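Long-range contact in putative xanthine dehydrogenase YAGS fad-binding subunit (PDB 5G5G), which probably oxidises aldehydes as the molybdenum-bearing subunit of a periplasmic aldehyde oxidase, holding a pterin cytosine dinucleotide cofactor: residues S209-W215 with G241-F247. Numbering follows the deposited sequence.
With MCN (pterin cytosine dinucleotide), chain Y; MOS (dioxothiomolybdenum(VI) ion), chain Z.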
loop_
_atom_site.group_PDB
_atom_site.type_symbol
_atom_site.label_atom_id
_atom_site.label_comp_id
_atom_site.label_asym_id
_atom_site.label_seq_id
_atom_site.Cartn_x
_atom_site.Cartn_y
_atom_site.Cartn_z
ATOM N N SER C 209 -16.193 6.145 -2.560
ATOM C CA SER C 209 -15.370 4.947 -2.522
ATOM C C SER C 209 -15.686 4.283 -1.166
ATOM O O SER C 209 -15.251 4.765 -0.133
ATOM C CB SER C 209 -13.875 5.314 -2.659
ATOM O OG SER C 209 -13.080 4.145 -2.804
ATOM N N ASN C 210 -16.584 3.285 -1.183
ATOM C CA ASN C 210 -17.123 2.751 0.050
ATOM C C ASN C 210 -17.481 1.275 -0.161
ATOM O O ASN C 210 -18.090 0.945 -1.162
ATOM C CB ASN C 210 -18.322 3.582 0.510
ATOM C CG ASN C 210 -18.706 3.304 1.953
ATOM O OD1 ASN C 210 -19.103 2.199 2.282
ATOM N ND2 ASN C 210 -18.530 4.281 2.835
ATOM N N GLN C 211 -17.149 0.435 0.820
ATOM C CA GLN C 211 -17.379 -1.000 0.773
ATOM C C GLN C 211 -18.847 -1.373 1.091
ATOM O O GLN C 211 -19.268 -2.507 0.770
ATOM C CB GLN C 211 -16.483 -1.700 1.803
ATOM C CG GLN C 211 -14.975 -1.546 1.573
ATOM C CD GLN C 211 -14.074 -2.120 2.644
ATOM O OE1 GLN C 211 -13.075 -1.519 3.052
ATOM N NE2 GLN C 211 -14.441 -3.306 3.130
ATOM N N MET C 212 -19.571 -0.487 1.764
ATOM C CA MET C 212 -20.868 -0.807 2.410
ATOM C C MET C 212 -21.882 0.263 2.081
ATOM O O MET C 212 -21.960 1.278 2.763
ATOM C CB MET C 212 -20.681 -0.897 3.920
ATOM C CG MET C 212 -19.760 -1.997 4.410
ATOM S SD MET C 212 -20.680 -3.556 4.270
ATOM C CE MET C 212 -19.608 -4.734 4.975
ATOM N N ILE C 213 -22.598 0.079 0.975
ATOM C CA ILE C 213 -23.404 1.130 0.349
ATOM C C ILE C 213 -24.514 1.507 1.300
ATOM O O ILE C 213 -24.770 2.699 1.521
ATOM C CB ILE C 213 -24.011 0.682 -0.998
ATOM C CG1 ILE C 213 -22.919 0.460 -2.070
ATOM C CG2 ILE C 213 -25.077 1.659 -1.524
ATOM C CD1 ILE C 213 -22.240 1.763 -2.530
ATOM N N ASP C 214 -25.178 0.495 1.870
ATOM C CA ASP C 214 -26.348 0.830 2.715
ATOM C C ASP C 214 -25.925 1.519 4.019
ATOM O O ASP C 214 -26.594 2.460 4.458
ATOM C CB ASP C 214 -27.199 -0.401 3.006
ATOM C CG ASP C 214 -28.528 -0.041 3.636
ATOM O OD1 ASP C 214 -29.337 0.704 3.045
ATOM O OD2 ASP C 214 -28.778 -0.595 4.716
ATOM N N TRP C 215 -24.826 1.080 4.634
ATOM C CA TRP C 215 -24.336 1.711 5.869
ATOM C C TRP C 215 -23.955 3.144 5.551
ATOM O O TRP C 215 -24.219 4.045 6.344
ATOM C CB TRP C 215 -23.078 1.044 6.390
ATOM C CG TRP C 215 -23.289 -0.330 6.984
ATOM C CD1 TRP C 215 -24.466 -1.008 7.150
ATOM C CD2 TRP C 215 -22.259 -1.138 7.529
ATOM N NE1 TRP C 215 -24.199 -2.261 7.732
ATOM C CE2 TRP C 215 -22.854 -2.328 8.013
ATOM C CE3 TRP C 215 -20.876 -0.976 7.646
ATOM C CZ2 TRP C 215 -22.103 -3.333 8.644
ATOM C CZ3 TRP C 215 -20.136 -1.974 8.274
ATOM C CH2 TRP C 215 -20.746 -3.154 8.722
ATOM N N GLY C 241 -9.882 -1.269 -0.318
ATOM C CA GLY C 241 -10.346 -0.749 0.968
ATOM C C GLY C 241 -9.714 -1.452 2.176
ATOM O O GLY C 241 -9.192 -0.796 3.085
ATOM N N PHE C 242 -9.779 -2.764 2.151
ATOM C CA PHE C 242 -9.162 -3.614 3.183
ATOM C C PHE C 242 -9.676 -3.318 4.594
ATOM O O PHE C 242 -8.959 -3.523 5.599
ATOM C CB PHE C 242 -7.629 -3.557 3.117
ATOM C CG PHE C 242 -7.102 -3.704 1.748
ATOM C CD1 PHE C 242 -7.101 -4.943 1.110
ATOM C CD2 PHE C 242 -6.711 -2.570 1.001
ATOM C CE1 PHE C 242 -6.668 -5.066 -0.205
ATOM C CE2 PHE C 242 -6.276 -2.695 -0.297
ATOM C CZ PHE C 242 -6.286 -3.934 -0.920
ATOM N N GLY C 243 -10.928 -2.865 4.702
ATOM C CA GLY C 243 -11.519 -2.446 5.974
ATOM C C GLY C 243 -11.607 -0.944 6.165
ATOM O O GLY C 243 -12.472 -0.461 6.883
ATOM N N GLY C 244 -10.698 -0.253 5.513
ATOM C CA GLY C 244 -10.578 1.186 5.611
ATOM C C GLY C 244 -11.685 1.988 4.986
ATOM O O GLY C 244 -11.778 3.227 5.164
ATOM N N LYS C 245 -12.505 1.327 4.193
ATOM C CA LYS C 245 -13.637 1.956 3.550
ATOM C C LYS C 245 -14.940 1.284 3.904
ATOM O O LYS C 245 -15.924 1.462 3.228
ATOM C CB LYS C 245 -13.417 1.997 2.026
ATOM C CG LYS C 245 -12.287 2.955 1.638
ATOM C CD LYS C 245 -12.005 2.894 0.163
ATOM C CE LYS C 245 -10.726 3.653 -0.214
ATOM N NZ LYS C 245 -10.379 3.568 -1.669
ATOM N N LEU C 246 -14.988 0.586 5.034
ATOM C CA LEU C 246 -16.240 0.103 5.567
ATOM C C LEU C 246 -17.180 1.164 6.018
ATOM O O LEU C 246 -18.375 0.924 6.054
ATOM C CB LEU C 246 -16.018 -0.784 6.816
ATOM C CG LEU C 246 -15.438 -2.158 6.562
ATOM C CD1 LEU C 246 -14.901 -2.720 7.851
ATOM C CD2 LEU C 246 -16.481 -3.056 5.938
ATOM N N PHE C 247 -16.644 2.322 6.457
ATOM C CA PHE C 247 -17.426 3.316 7.120
ATOM C C PHE C 247 -17.357 4.664 6.403
ATOM O O PHE C 247 -16.396 4.986 5.689
ATOM C CB PHE C 247 -16.885 3.485 8.543
ATOM C CG PHE C 247 -16.577 2.183 9.218
ATOM C CD1 PHE C 247 -17.575 1.273 9.432
ATOM C CD2 PHE C 247 -15.258 1.867 9.599
ATOM C CE1 PHE C 247 -17.306 0.050 10.048
ATOM C CE2 PHE C 247 -14.996 0.644 10.204
ATOM C CZ PHE C 247 -16.011 -0.258 10.420
HETATM N N1 MCN Y . -14.387 -16.110 -3.523
HETATM C C2 MCN Y . -14.644 -17.234 -4.431
HETATM N N3 MCN Y . -15.302 -18.277 -3.530
HETATM C C4 MCN Y . -15.514 -18.347 -2.226
HETATM C C5 MCN Y . -15.274 -17.029 -1.543
HETATM C C6 MCN Y . -14.687 -16.060 -2.182
HETATM O O2 MCN Y . -14.459 -17.337 -5.528
HETATM N N4 MCN Y . -15.969 -19.327 -1.530
HETATM C "C1'" MCN Y . -13.579 -15.087 -4.167
HETATM C C2D MCN Y . -14.432 -14.206 -5.154
HETATM O "O2'" MCN Y . -13.587 -13.666 -6.168
HETATM C "C3'" MCN Y . -14.865 -13.197 -4.216
HETATM C C4D MCN Y . -13.695 -12.802 -3.206
HETATM O O4D MCN Y . -13.075 -14.177 -3.182
HETATM O "O3'" MCN Y . -15.357 -11.913 -4.743
HETATM C "C5'" MCN Y . -13.886 -12.413 -1.861
HETATM O "O5'" MCN Y . -15.073 -12.912 -1.290
HETATM P PA MCN Y . -15.211 -12.903 0.254
HETATM O O1A MCN Y . -16.682 -13.172 0.564
HETATM O O2A MCN Y . -14.133 -13.722 0.874
HETATM O O3A MCN Y . -14.883 -11.305 0.676
HETATM P PB MCN Y . -15.955 -10.144 0.616
HETATM O O1B MCN Y . -16.696 -10.070 1.880
HETATM O O2B MCN Y . -16.705 -10.220 -0.673
HETATM O O3B MCN Y . -14.957 -8.942 0.431
HETATM C C10 MCN Y . -14.334 -8.323 1.635
HETATM C "C9'" MCN Y . -12.929 -8.750 1.872
HETATM C "C8'" MCN Y . -12.479 -8.096 3.290
HETATM S "S8'" MCN Y . -13.505 -8.133 4.614
HETATM C "C7'" MCN Y . -11.437 -7.422 3.252
HETATM S "S7'" MCN Y . -10.886 -6.461 4.655
HETATM C "C6'" MCN Y . -10.386 -7.534 2.105
HETATM C C7 MCN Y . -10.892 -8.745 1.187
HETATM O "O9'" MCN Y . -12.189 -8.585 0.776
HETATM N "N5'" MCN Y . -10.608 -6.217 1.308
HETATM C C4A MCN Y . -10.057 -6.129 -0.082
HETATM N "N8'" MCN Y . -10.072 -8.717 -0.043
HETATM C C4B MCN Y . -9.874 -7.557 -0.703
HETATM N "N1'" MCN Y . -9.235 -7.599 -1.942
HETATM C "C2'" MCN Y . -9.196 -6.500 -2.807
HETATM N "N2'" MCN Y . -8.613 -6.522 -3.907
HETATM N "N3'" MCN Y . -9.365 -5.290 -2.190
HETATM C "C4'" MCN Y . -9.959 -4.968 -0.981
HETATM O "O4'" MCN Y . -10.217 -3.906 -0.384
HETATM MO MO MOS Z . -12.748 -6.427 6.019
HETATM S S MOS Z . -11.599 -5.596 7.852
HETATM O O1 MOS Z . -13.485 -4.871 5.538
HETATM O O2 MOS Z . -14.006 -7.082 7.561
HETATM O O HOH W 1 -15.077 5.201 2.921
HETATM O O HOH W 2 -20.183 2.772 5.006
#
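Gln211 and Lys245 are tied by reciprocal hydrogen bonds. The backbone N of Gln211 donates to Lys245 O over 2.9 Å, almost straight at 177° although it stands above the carbonyl plane, while Lys245 N returns a bond to Gln211 OE1 over 3.1 Å, tilted from the carbonyl plane of the amide. That amide oxygen is gripped twice, since Gly243 N also reaches OE1 at 3.0 Å, in the carbonyl plane and on a lone pair. Extended beyond CG (chi2 175°), the glutamine carries its amide to the loop 241-247, and NE2 donates to MOS O1 over 3.0 Å; Ser506 O takes another bond from NE2. With Gln211 cut back to an alanine, Gly243 N and Lys245 N would probably lose their shared acceptor and the molybdenum oxygen O1 this donor.

Among the other polar contacts, Lys245 NZ donates to Ser209 OG over 3.0 Å, and Glu191 holds both groups, accepting from NZ through its backbone O and pairing with OG through its carboxylate. Asn210 OD1 accepts from Met212 N, forming an Asx turn just before helix 213-224. One water bridges Ser209 O and Phe247 O.

Apolar packing closes the other end: Met212 CE meets Leu246 CD2 at 3.7 Å, and Trp215 CZ3 lies 3.9 Å from Phe247 CE1, the two side chains running alongside each other.

At the cofactor, Gly241 N and Phe242 N both donate to MCN O4' (2.7 Å from Gly241 N), and the Phe242 ring lays a face over that oxygen. The chemistry implies a wall of the molybdenum site in which two loop N-H groups holding OE1 are likely to fix the Gln211 carboxamide with NE2 facing the metal's oxygen.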